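Local coordinates for phosphate-binding protein PstS 2 (PDB 4H1X) that probably serves as the solute-binding lipoprotein of the PstSACB ABC transporter, capturing phosphate outside the membrane for import into the cell, at residues G74-S79 / A233-N238; E99-R104 / V245-L250; Q119-F124 / G156-V161; S123-K128 / D225-D230. All coordinates share one frame; numbering follows the deposited sequence.

How the contacts relate
Strand 223-236 links contact 4 to contact 1: contact 4 uses its earlier residues and contact 1 its end, their centres about 26 Å apart. Contacts 1 and 2 lie in one lobe, centres about 15 Å apart, and touch through Val234 and Leu102. Contacts 3 and 4 sit in the other lobe, centres about 13 Å apart, sharing Ser123 and Phe124 of helix 116-126. Between the lobes Arg104 of contact 2 forms a salt bridge with Asp230 of contact 4. Along the chain contacts 1 and 2 alternate, and contacts 3 and 4 are nested inside both loops, consistent with the chain crossing between two lobes in a periplasmic-binding-protein fold.

Contact 1 (G74-S79 / A233-N238); sequences GSLTKS and AVVVNN
The loop 74-79 runs roughly alongside the end of strand 223-236, the direction from Leu76 to Ser79 lying 27° from that from Val235 to Asn238, and the two come together at two places. At the first, the side chains of Leu76 and Val235 run past each other in opposite directions, touching at Leu76 CD1 and Val235 CG1, 3.7 Å apart. Leu76 carries CG anti to its own nitrogen (chi1 179°), which sends the branch down toward the strand; Ala82 and Val61 close around this small apolar patch. The second place is polar. Asn238 ND2 donates to Lys78 O at 2.9 Å, the acceptor lying close to the amide plane of the asparagine while the donor is tilted 19° from the carbonyl plane. A water bridges the next backbone groups, donating to Ser79 O at 2.7 Å and accepting from Asn238 N at 2.8 Å, so side chain and solvent together tie the loop to the residues that follow the strand. Within the loop, Thr77 OG1 accepts from Ser79 N at 3.2 Å, an ST turn. The loop thus arches over the end of strand 223-236, which lies in the mixed sheet between the two strands it connects, 67-72 and 81-85.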
loop_
_atom_site.group_PDB
_atom_site.type_symbol
_atom_site.label_atom_id
_atom_site.label_comp_id
_atom_site.label_asym_id
_atom_site.label_seq_id
_atom_site.Cartn_x
_atom_site.Cartn_y
_atom_site.Cartn_z
ATOM N N GLY A 74 0.263 4.149 8.352
ATOM C CA GLY A 74 -0.826 4.079 9.326
ATOM C C GLY A 74 -0.517 3.262 10.569
ATOM O O GLY A 74 -1.228 3.369 11.578
ATOM N N SER A 75 0.533 2.437 10.508
ATOM C CA SER A 75 0.957 1.581 11.612
ATOM C C SER A 75 2.056 2.197 12.486
ATOM O O SER A 75 2.486 1.547 13.440
ATOM C CB SER A 75 1.437 0.240 11.073
ATOM O OG SER A 75 0.387 -0.443 10.403
ATOM N N LEU A 76 2.513 3.426 12.169
ATOM C CA LEU A 76 3.565 4.119 12.934
ATOM C C LEU A 76 3.105 4.376 14.362
ATOM O O LEU A 76 1.941 4.742 14.578
ATOM C CB LEU A 76 3.932 5.448 12.244
ATOM C CG LEU A 76 4.990 6.332 12.905
ATOM C CD1 LEU A 76 6.333 5.609 13.008
ATOM C CD2 LEU A 76 5.127 7.633 12.141
ATOM N N THR A 77 3.992 4.106 15.337
ATOM C CA THR A 77 3.746 4.360 16.761
ATOM C C THR A 77 4.915 5.126 17.351
ATOM O O THR A 77 5.984 5.183 16.734
ATOM C CB THR A 77 3.520 3.062 17.578
ATOM O OG1 THR A 77 4.767 2.386 17.770
ATOM C CG2 THR A 77 2.464 2.143 16.997
ATOM N N LYS A 78 4.740 5.634 18.594
ATOM C CA LYS A 78 5.774 6.344 19.362
ATOM C C LYS A 78 6.967 5.426 19.770
ATOM O O LYS A 78 7.967 5.952 20.253
ATOM C CB LYS A 78 5.155 6.962 20.633
ATOM C CG LYS A 78 4.629 5.915 21.621
ATOM C CD LYS A 78 4.132 6.497 22.931
ATOM C CE LYS A 78 3.292 5.491 23.688
ATOM N NZ LYS A 78 4.093 4.341 24.197
ATOM N N SER A 79 6.844 4.082 19.596
ATOM C CA SER A 79 7.879 3.115 19.981
ATOM C C SER A 79 9.063 3.114 19.000
ATOM O O SER A 79 10.109 2.521 19.285
ATOM C CB SER A 79 7.279 1.720 20.087
ATOM O OG SER A 79 6.332 1.675 21.142
ATOM N N ALA A 233 6.516 4.358 5.889
ATOM C CA ALA A 233 7.415 5.042 6.815
ATOM C C ALA A 233 8.680 4.221 6.958
ATOM O O ALA A 233 8.603 2.983 7.097
ATOM C CB ALA A 233 6.746 5.205 8.183
ATOM N N VAL A 234 9.818 4.890 6.929
ATOM C CA VAL A 234 11.130 4.283 7.183
ATOM C C VAL A 234 11.406 4.573 8.634
ATOM O O VAL A 234 11.454 5.753 9.028
ATOM C CB VAL A 234 12.233 4.808 6.239
ATOM C CG1 VAL A 234 13.576 4.183 6.607
ATOM C CG2 VAL A 234 11.886 4.508 4.786
ATOM N N VAL A 235 11.555 3.531 9.436
ATOM C CA VAL A 235 11.627 3.714 10.872
ATOM C C VAL A 235 12.964 3.233 11.456
ATOM O O VAL A 235 13.535 2.229 11.013
ATOM C CB VAL A 235 10.425 3.020 11.593
ATOM C CG1 VAL A 235 9.108 3.754 11.311
ATOM C CG2 VAL A 235 10.299 1.527 11.225
ATOM N N VAL A 236 13.423 3.958 12.467
ATOM C CA VAL A 236 14.642 3.695 13.224
ATOM C C VAL A 236 14.294 3.655 14.720
ATOM O O VAL A 236 13.180 4.008 15.112
ATOM C CB VAL A 236 15.762 4.741 12.927
ATOM C CG1 VAL A 236 16.178 4.712 11.457
ATOM C CG2 VAL A 236 15.350 6.153 13.367
ATOM N N ASN A 237 15.250 3.226 15.542
ATOM C CA ASN A 237 15.058 3.187 16.979
ATOM C C ASN A 237 15.020 4.620 17.510
ATOM O O ASN A 237 15.670 5.494 16.940
ATOM C CB ASN A 237 16.202 2.399 17.608
ATOM C CG ASN A 237 15.975 2.081 19.059
ATOM O OD1 ASN A 237 16.245 2.888 19.945
ATOM N ND2 ASN A 237 15.496 0.882 19.327
ATOM N N ASN A 238 14.239 4.872 18.555
ATOM C CA ASN A 238 14.155 6.210 19.176
ATOM C C ASN A 238 15.526 6.725 19.682
ATOM O O ASN A 238 15.720 7.936 19.775
ATOM C CB ASN A 238 13.144 6.194 20.317
ATOM C CG ASN A 238 11.742 6.381 19.846
ATOM O OD1 ASN A 238 11.465 7.235 18.987
ATOM N ND2 ASN A 238 10.829 5.587 20.396
HETATM O O HOH W 1 12.798 2.686 19.601
#

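Contact 2 (E99-R104 / V245-L250); sequences EYPLQR and VSMAEL
Segment 99-104 comes out of a loop, bends at Leu102 in an inverse gamma turn and enters strand 103-110, while segment 245-250 leaves the short strand 244-245 and starts helix 247-254; the backbones stay apart, CA of Pro101 and CA of Met247 being 8.8 Å from each other. The helix start is a capping box: Ser246 OG accepts from Glu249 N at 3.1 Å, and Ser246 N donates to Glu249 OE1 on its anti side. This fixes the first turn from which Met247 and Leu250 face the loop.

The contact itself is wholly apolar. Met247, a selenomethionine, is bent at both chi2 and chi3 (-80° and -65°), and this folded chain brings its selenium alongside two partners. SE lies 3.8 Å from Leu102 CD2 and 4.0 Å from Pro101 CG, Met247 running past both residues in the opposite direction. Leu102 and Leu250 instead meet tip to tip, CD1 of Leu102 being 3.7 Å from CD2 of Leu250. Ile85 of strand 81-85 also touches Pro101, Leu102 and Met247, and helix 21-30 touches both leucines through Thr30, so the leucines belong to the core between the sheet and its helices, with Pro101 and Met247 at its margin.

Behind the turn, Gln103 holds the loop that carries Pro101. Its amide donates to the residue before the proline: Gln103 NE2 reaches Tyr100 O at 2.8 Å with an almost straight N-H...O angle of 175°, the carbonyl oxygen lying in the amide plane.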
loop_
_atom_site.group_PDB
_atom_site.type_symbol
_atom_site.label_atom_id
_atom_site.label_comp_id
_atom_site.label_asym_id
_atom_site.label_seq_id
_atom_site.Cartn_x
_atom_site.Cartn_y
_atom_site.Cartn_z
ATOM N N GLU A 99 4.332 15.558 -1.660
ATOM C CA GLU A 99 5.687 15.912 -1.216
ATOM C C GLU A 99 6.438 14.683 -0.710
ATOM O O GLU A 99 7.656 14.584 -0.890
ATOM C CB GLU A 99 5.639 16.933 -0.084
ATOM C CG GLU A 99 5.426 18.381 -0.475
ATOM C CD GLU A 99 5.583 19.249 0.759
ATOM O OE1 GLU A 99 4.568 19.462 1.462
ATOM O OE2 GLU A 99 6.740 19.593 1.096
ATOM N N TYR A 100 5.723 13.783 -0.019
ATOM C CA TYR A 100 6.318 12.571 0.550
ATOM C C TYR A 100 6.354 11.475 -0.535
ATOM O O TYR A 100 5.309 11.072 -1.032
ATOM C CB TYR A 100 5.564 12.145 1.815
ATOM C CG TYR A 100 6.264 11.014 2.518
ATOM C CD1 TYR A 100 7.402 11.243 3.286
ATOM C CD2 TYR A 100 5.811 9.702 2.389
ATOM C CE1 TYR A 100 8.068 10.197 3.923
ATOM C CE2 TYR A 100 6.449 8.652 3.043
ATOM C CZ TYR A 100 7.584 8.901 3.801
ATOM O OH TYR A 100 8.205 7.858 4.449
ATOM N N PRO A 101 7.556 11.023 -0.951
ATOM C CA PRO A 101 7.654 10.125 -2.118
ATOM C C PRO A 101 7.391 8.626 -1.910
ATOM O O PRO A 101 7.066 7.955 -2.900
ATOM C CB PRO A 101 9.092 10.343 -2.592
ATOM C CG PRO A 101 9.840 10.653 -1.358
ATOM C CD PRO A 101 8.899 11.417 -0.463
ATOM N N LEU A 102 7.531 8.099 -0.682
ATOM C CA LEU A 102 7.296 6.669 -0.428
ATOM C C LEU A 102 5.826 6.433 -0.199
ATOM O O LEU A 102 5.343 6.421 0.941
ATOM C CB LEU A 102 8.107 6.140 0.753
ATOM C CG LEU A 102 9.605 6.363 0.717
ATOM C CD1 LEU A 102 10.190 6.056 2.062
ATOM C CD2 LEU A 102 10.263 5.514 -0.352
ATOM N N GLN A 103 5.098 6.314 -1.295
ATOM C CA GLN A 103 3.654 6.099 -1.249
ATOM C C GLN A 103 3.218 5.445 -2.528
ATOM O O GLN A 103 3.911 5.513 -3.564
ATOM C CB GLN A 103 2.901 7.437 -1.060
ATOM C CG GLN A 103 3.137 8.439 -2.208
ATOM C CD GLN A 103 2.165 9.580 -2.177
ATOM O OE1 GLN A 103 0.979 9.440 -2.525
ATOM N NE2 GLN A 103 2.634 10.725 -1.717
ATOM N N ARG A 104 2.061 4.798 -2.454
ATOM C CA ARG A 104 1.478 4.153 -3.610
ATOM C C ARG A 104 -0.029 4.239 -3.508
ATOM O O ARG A 104 -0.583 4.230 -2.396
ATOM C CB ARG A 104 1.933 2.684 -3.722
ATOM C CG ARG A 104 1.648 1.884 -2.452
ATOM C CD ARG A 104 1.847 0.410 -2.627
ATOM N NE ARG A 104 1.649 -0.281 -1.356
ATOM C CZ ARG A 104 1.574 -1.596 -1.227
ATOM N NH1 ARG A 104 1.677 -2.382 -2.292
ATOM N NH2 ARG A 104 1.364 -2.138 -0.038
ATOM N N VAL A 245 17.025 11.063 5.737
ATOM C CA VAL A 245 17.833 10.405 4.713
ATOM C C VAL A 245 17.389 10.891 3.365
ATOM O O VAL A 245 16.207 11.159 3.168
ATOM C CB VAL A 245 17.818 8.841 4.768
ATOM C CG1 VAL A 245 18.679 8.320 5.912
ATOM C CG2 VAL A 245 16.399 8.276 4.842
ATOM N N SER A 246 18.323 10.974 2.413
ATOM C CA SER A 246 17.945 11.251 1.032
ATOM C C SER A 246 17.423 9.945 0.410
ATOM O O SER A 246 17.664 8.868 0.981
ATOM C CB SER A 246 19.159 11.757 0.247
ATOM O OG SER A 246 20.203 10.789 0.224
HETATM N N MSE A 247 16.752 10.018 -0.759
HETATM C CA MSE A 247 16.291 8.810 -1.447
HETATM C C MSE A 247 17.510 7.980 -1.876
HETATM O O MSE A 247 17.441 6.763 -1.817
HETATM C CB MSE A 247 15.381 9.129 -2.645
HETATM C CG MSE A 247 13.941 9.484 -2.258
HETATM SE SE MSE A 247 12.728 7.989 -1.851
HETATM C CE MSE A 247 12.647 7.133 -3.630
ATOM N N ALA A 248 18.648 8.634 -2.242
ATOM C CA ALA A 248 19.894 7.940 -2.610
ATOM C C ALA A 248 20.420 7.144 -1.435
ATOM O O ALA A 248 20.751 5.966 -1.595
ATOM C CB ALA A 248 20.957 8.934 -3.061
ATOM N N GLU A 249 20.494 7.789 -0.249
ATOM C CA GLU A 249 20.965 7.145 0.971
ATOM C C GLU A 249 20.053 5.999 1.316
ATOM O O GLU A 249 20.551 4.939 1.667
ATOM C CB GLU A 249 20.999 8.123 2.142
ATOM C CG GLU A 249 22.261 8.956 2.222
ATOM C CD GLU A 249 22.260 10.000 3.320
ATOM O OE1 GLU A 249 21.168 10.482 3.705
ATOM O OE2 GLU A 249 23.366 10.350 3.787
ATOM N N LEU A 250 18.719 6.208 1.190
ATOM C CA LEU A 250 17.726 5.184 1.499
ATOM C C LEU A 250 17.985 3.912 0.696
ATOM O O LEU A 250 18.048 2.820 1.276
ATOM C CB LEU A 250 16.286 5.691 1.240
ATOM C CG LEU A 250 15.158 4.761 1.713
ATOM C CD1 LEU A 250 15.303 4.420 3.220
ATOM C CD2 LEU A 250 13.800 5.374 1.424
#

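Contact 3 (Q119-F124 / G156-V161); sequences QDFISF and GKLSVV
Gln119 O is gripped twice, by Ser123 N at 2.9 Å and, in the modelled conformer of the serine, by Ser123 OG at 3.0 Å, the two donors reaching it from opposite faces of the carbonyl plane. The backbone bond is the ordinary helical one; the hydroxyl adds a second from the same residue, its donor tilted 34° from the plane. This lies on the far flank of the helix from the strand, and Phe124 N to Asp120 O, at 3.0 Å, carries the same helical pattern onward.

Across the contact everything is hydrocarbon, and Phe121 is the helix's contribution. Phe121 CG is anti to the backbone N (chi1 -177°), which carries the side chain over the strand. Leu158 lies across it with one branch: CD1 touches Phe121 CB at 3.6 Å and Phe121 CG at 3.9 Å, meeting the root of the ring at a slant. Farther along the strand, Val160 CG2 stands obliquely to the other end of the ring, 4.3 Å from Phe121 CE2. Leu158 and Val160, two residues apart, therefore turn the same side of the strand toward the one phenylalanine.

The place is buried. Tyr177 of helix 164-180 meets the Phe121 ring edge-to-face, Met170 of that helix touches both Phe121 and Val160, and Ile186 and Ile207 close in from strands 183-190 and 207-210, the parallel neighbours of strand 155-162. Helix 116-126 thus packs on this parallel part of the mixed sheet.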
loop_
_atom_site.group_PDB
_atom_site.type_symbol
_atom_site.label_atom_id
_atom_site.label_comp_id
_atom_site.label_asym_id
_atom_site.label_seq_id
_atom_site.Cartn_x
_atom_site.Cartn_y
_atom_site.Cartn_z
ATOM N N GLN A 119 -21.595 -1.105 -9.492
ATOM C CA GLN A 119 -21.711 0.369 -9.442
ATOM C C GLN A 119 -22.246 0.843 -8.074
ATOM O O GLN A 119 -21.765 1.847 -7.541
ATOM C CB GLN A 119 -22.636 0.872 -10.564
ATOM C CG GLN A 119 -22.007 0.699 -11.962
ATOM C CD GLN A 119 -22.943 1.131 -13.058
ATOM O OE1 GLN A 119 -23.327 0.340 -13.948
ATOM N NE2 GLN A 119 -23.381 2.362 -12.986
ATOM N N ASP A 120 -23.198 0.092 -7.478
ATOM C CA ASP A 120 -23.724 0.456 -6.152
ATOM C C ASP A 120 -22.613 0.296 -5.090
ATOM O O ASP A 120 -22.488 1.126 -4.185
ATOM C CB ASP A 120 -24.947 -0.389 -5.796
ATOM C CG ASP A 120 -25.622 0.090 -4.523
ATOM O OD1 ASP A 120 -26.197 1.200 -4.539
ATOM O OD2 ASP A 120 -25.445 -0.567 -3.480
ATOM N N PHE A 121 -21.809 -0.768 -5.217
ATOM C CA PHE A 121 -20.683 -0.998 -4.301
ATOM C C PHE A 121 -19.645 0.152 -4.435
ATOM O O PHE A 121 -19.175 0.662 -3.411
ATOM C CB PHE A 121 -20.041 -2.363 -4.552
ATOM C CG PHE A 121 -18.914 -2.724 -3.604
ATOM C CD1 PHE A 121 -19.044 -2.529 -2.231
ATOM C CD2 PHE A 121 -17.725 -3.250 -4.085
ATOM C CE1 PHE A 121 -18.010 -2.903 -1.352
ATOM C CE2 PHE A 121 -16.696 -3.621 -3.204
ATOM C CZ PHE A 121 -16.836 -3.413 -1.851
ATOM N N ILE A 122 -19.332 0.598 -5.681
ATOM C CA ILE A 122 -18.416 1.726 -5.949
ATOM C C ILE A 122 -18.971 2.989 -5.276
ATOM O O ILE A 122 -18.220 3.764 -4.687
ATOM C CB ILE A 122 -18.199 1.942 -7.491
ATOM C CG1 ILE A 122 -17.507 0.742 -8.182
ATOM C CG2 ILE A 122 -17.502 3.274 -7.825
ATOM C CD1 ILE A 122 -16.243 0.249 -7.601
ATOM N N SER A 123 -20.311 3.203 -5.384
ATOM C CA SER A 123 -20.968 4.374 -4.776
ATOM C C SER A 123 -20.751 4.344 -3.260
ATOM O O SER A 123 -20.446 5.370 -2.649
ATOM C CB SER A 123 -22.453 4.417 -5.128
ATOM O OG SER A 123 -22.634 4.562 -6.529
ATOM N N PHE A 124 -20.868 3.153 -2.660
ATOM C CA PHE A 124 -20.635 2.993 -1.210
ATOM C C PHE A 124 -19.183 3.350 -0.879
ATOM O O PHE A 124 -18.932 4.065 0.073
ATOM C CB PHE A 124 -20.923 1.544 -0.779
ATOM C CG PHE A 124 -20.597 1.343 0.690
ATOM C CD1 PHE A 124 -21.468 1.799 1.682
ATOM C CD2 PHE A 124 -19.367 0.815 1.082
ATOM C CE1 PHE A 124 -21.159 1.649 3.030
ATOM C CE2 PHE A 124 -19.034 0.715 2.440
ATOM C CZ PHE A 124 -19.936 1.131 3.403
ATOM N N GLY A 156 -27.303 -10.223 -5.038
ATOM C CA GLY A 156 -26.416 -10.646 -6.098
ATOM C C GLY A 156 -25.034 -10.899 -5.561
ATOM O O GLY A 156 -24.802 -10.803 -4.356
ATOM N N LYS A 157 -24.123 -11.227 -6.472
ATOM C CA LYS A 157 -22.742 -11.544 -6.125
ATOM C C LYS A 157 -21.782 -10.618 -6.854
ATOM O O LYS A 157 -21.998 -10.279 -8.020
ATOM C CB LYS A 157 -22.419 -13.018 -6.451
ATOM C CG LYS A 157 -21.003 -13.474 -6.046
ATOM C CD LYS A 157 -20.538 -14.710 -6.809
ATOM C CE LYS A 157 -19.146 -14.551 -7.390
ATOM N NZ LYS A 157 -19.175 -13.983 -8.770
ATOM N N LEU A 158 -20.696 -10.252 -6.163
ATOM C CA LEU A 158 -19.630 -9.446 -6.709
ATOM C C LEU A 158 -18.339 -10.193 -6.578
ATOM O O LEU A 158 -18.092 -10.842 -5.542
ATOM C CB LEU A 158 -19.492 -8.100 -5.995
ATOM C CG LEU A 158 -20.445 -7.021 -6.432
ATOM C CD1 LEU A 158 -20.284 -5.807 -5.549
ATOM C CD2 LEU A 158 -20.215 -6.653 -7.897
ATOM N N SER A 159 -17.517 -10.117 -7.623
ATOM C CA SER A 159 -16.182 -10.716 -7.601
ATOM C C SER A 159 -15.172 -9.591 -7.698
ATOM O O SER A 159 -15.193 -8.813 -8.669
ATOM C CB SER A 159 -16.009 -11.719 -8.738
ATOM O OG SER A 159 -14.678 -12.215 -8.724
ATOM N N VAL A 160 -14.317 -9.476 -6.685
ATOM C CA VAL A 160 -13.289 -8.425 -6.611
ATOM C C VAL A 160 -11.936 -9.141 -6.611
ATOM O O VAL A 160 -11.711 -10.022 -5.780
ATOM C CB VAL A 160 -13.483 -7.464 -5.403
ATOM C CG1 VAL A 160 -12.453 -6.342 -5.467
ATOM C CG2 VAL A 160 -14.903 -6.872 -5.377
ATOM N N VAL A 161 -11.073 -8.851 -7.596
ATOM C CA VAL A 161 -9.842 -9.612 -7.770
ATOM C C VAL A 161 -8.616 -8.741 -7.911
ATOM O O VAL A 161 -8.682 -7.746 -8.630
ATOM C CB VAL A 161 -9.989 -10.487 -9.060
ATOM C CG1 VAL A 161 -8.696 -11.240 -9.388
ATOM C CG2 VAL A 161 -11.191 -11.452 -8.963
#

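Contact 4 (S123-K128 / D225-D230); sequences SFIHSK and DAIALD
A histidine-carboxylate hydrogen bond and an isoleucine pair join the end of helix 116-126 to strand 223-236 where that strand turns a corner, Ile227 and Ala228 forming a classic beta bulge opposite Phe106 of strand 103-110.

The polar link is between His126 and Asp225. His126 NE2 donates to Asp225 OD2 at 2.7 Å with an N-H...O angle of 161°. The acceptor sits near the ring plane, at the imidazole edge, but the ring stands perpendicular to the carboxylate and the donor comes from above the carboxylate plane, 47° out of it. Asp225 is buried, and Lys143 makes a long, weak ion pair with its OD1, so the carboxylate has a positive group nearby as well as the imidazole; this would probably favour its charged form.

The apolar link pairs two isoleucines. Ile125 and Ile227 are set across one another, with CG2 of Ile125 3.5 Å from CG2 of Ile227 and 4.1 Å from Ile227 CB. In Ile227, CG1 takes the position between nitrogen and carbonyl carbon (chi1 64°), so that CG2 is the branch turned to Ile125. Met170 and Leu173 of helix 164-180 pack against Ile227 as well.

A last set of bonds closes the helix. Phe124 O accepts from Ser127 N at 3.1 Å and from Ser127 OG at 2.6 Å, and the same hydroxyl caps the following helix 128-136 through Gly130 N.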
loop_
_atom_site.group_PDB
_atom_site.type_symbol
_atom_site.label_atom_id
_atom_site.label_comp_id
_atom_site.label_asym_id
_atom_site.label_seq_id
_atom_site.Cartn_x
_atom_site.Cartn_y
_atom_site.Cartn_z
ATOM N N SER A 123 -20.311 3.203 -5.384
ATOM C CA SER A 123 -20.968 4.374 -4.776
ATOM C C SER A 123 -20.751 4.344 -3.260
ATOM O O SER A 123 -20.446 5.370 -2.649
ATOM C CB SER A 123 -22.453 4.417 -5.128
ATOM O OG SER A 123 -22.634 4.562 -6.529
ATOM N N PHE A 124 -20.868 3.153 -2.660
ATOM C CA PHE A 124 -20.635 2.993 -1.210
ATOM C C PHE A 124 -19.183 3.350 -0.879
ATOM O O PHE A 124 -18.932 4.065 0.073
ATOM C CB PHE A 124 -20.923 1.544 -0.779
ATOM C CG PHE A 124 -20.597 1.343 0.690
ATOM C CD1 PHE A 124 -21.468 1.799 1.682
ATOM C CD2 PHE A 124 -19.367 0.815 1.082
ATOM C CE1 PHE A 124 -21.159 1.649 3.030
ATOM C CE2 PHE A 124 -19.034 0.715 2.440
ATOM C CZ PHE A 124 -19.936 1.131 3.403
ATOM N N ILE A 125 -18.230 2.842 -1.658
ATOM C CA ILE A 125 -16.808 3.130 -1.434
ATOM C C ILE A 125 -16.543 4.653 -1.525
ATOM O O ILE A 125 -15.747 5.190 -0.738
ATOM C CB ILE A 125 -15.938 2.357 -2.437
ATOM C CG1 ILE A 125 -15.993 0.827 -2.168
ATOM C CG2 ILE A 125 -14.469 2.873 -2.384
ATOM C CD1 ILE A 125 -15.318 -0.058 -3.324
ATOM N N HIS A 126 -17.228 5.331 -2.442
ATOM C CA HIS A 126 -17.087 6.783 -2.650
ATOM C C HIS A 126 -17.781 7.607 -1.570
ATOM O O HIS A 126 -17.438 8.771 -1.388
ATOM C CB HIS A 126 -17.634 7.168 -4.040
ATOM C CG HIS A 126 -16.696 6.791 -5.143
ATOM N ND1 HIS A 126 -17.121 6.687 -6.459
ATOM C CD2 HIS A 126 -15.381 6.475 -5.081
ATOM C CE1 HIS A 126 -16.039 6.379 -7.159
ATOM N NE2 HIS A 126 -14.974 6.231 -6.370
ATOM N N SER A 127 -18.728 7.017 -0.850
ATOM C CA SER A 127 -19.543 7.738 0.139
ATOM C C SER A 127 -18.766 8.181 1.376
ATOM O O SER A 127 -17.661 7.689 1.627
ATOM C CB SER A 127 -20.703 6.863 0.593
ATOM O OG SER A 127 -20.273 5.818 1.449
ATOM N N LYS A 128 -19.407 9.037 2.205
ATOM C CA LYS A 128 -18.840 9.483 3.486
ATOM C C LYS A 128 -18.555 8.244 4.362
ATOM O O LYS A 128 -17.485 8.165 4.958
ATOM C CB LYS A 128 -19.811 10.467 4.181
ATOM C CG LYS A 128 -19.203 11.182 5.390
ATOM C CD LYS A 128 -20.130 12.284 5.897
ATOM C CE LYS A 128 -19.422 13.267 6.800
ATOM N NZ LYS A 128 -20.294 14.433 7.121
ATOM N N ASP A 225 -9.547 4.211 -10.146
ATOM C CA ASP A 225 -9.903 5.164 -9.116
ATOM C C ASP A 225 -9.127 4.851 -7.834
ATOM O O ASP A 225 -9.157 3.711 -7.366
ATOM C CB ASP A 225 -11.415 5.029 -8.893
ATOM C CG ASP A 225 -11.955 5.783 -7.713
ATOM O OD1 ASP A 225 -11.795 7.026 -7.682
ATOM O OD2 ASP A 225 -12.564 5.137 -6.832
ATOM N N ALA A 226 -8.424 5.849 -7.272
ATOM C CA ALA A 226 -7.662 5.603 -6.033
ATOM C C ALA A 226 -8.590 5.704 -4.819
ATOM O O ALA A 226 -9.063 6.796 -4.489
ATOM C CB ALA A 226 -6.498 6.580 -5.913
ATOM N N ILE A 227 -8.853 4.570 -4.163
ATOM C CA ILE A 227 -9.719 4.503 -2.978
ATOM C C ILE A 227 -8.912 4.829 -1.711
ATOM O O ILE A 227 -9.490 5.117 -0.677
ATOM C CB ILE A 227 -10.452 3.144 -2.850
ATOM C CG1 ILE A 227 -9.482 1.965 -2.632
ATOM C CG2 ILE A 227 -11.379 2.927 -4.036
ATOM C CD1 ILE A 227 -10.139 0.600 -2.119
ATOM N N ALA A 228 -7.590 4.779 -1.793
ATOM C CA ALA A 228 -6.715 5.072 -0.659
ATOM C C ALA A 228 -5.303 5.319 -1.126
ATOM O O ALA A 228 -4.903 4.834 -2.199
ATOM C CB ALA A 228 -6.712 3.900 0.327
ATOM N N LEU A 229 -4.534 6.026 -0.294
ATOM C CA LEU A 229 -3.100 6.215 -0.488
ATOM C C LEU A 229 -2.416 5.513 0.649
ATOM O O LEU A 229 -2.817 5.652 1.815
ATOM C CB LEU A 229 -2.684 7.691 -0.567
ATOM C CG LEU A 229 -3.314 8.524 -1.683
ATOM C CD1 LEU A 229 -2.807 9.953 -1.602
ATOM C CD2 LEU A 229 -3.017 7.937 -3.052
ATOM N N ASP A 230 -1.444 4.688 0.307
ATOM C CA ASP A 230 -0.720 3.924 1.297
ATOM C C ASP A 230 0.688 4.458 1.371
ATOM O O ASP A 230 1.456 4.263 0.434
ATOM C CB ASP A 230 -0.735 2.428 0.928
ATOM C CG ASP A 230 0.075 1.554 1.870
ATOM O OD1 ASP A 230 -0.100 1.686 3.117
ATOM O OD2 ASP A 230 0.906 0.763 1.372
#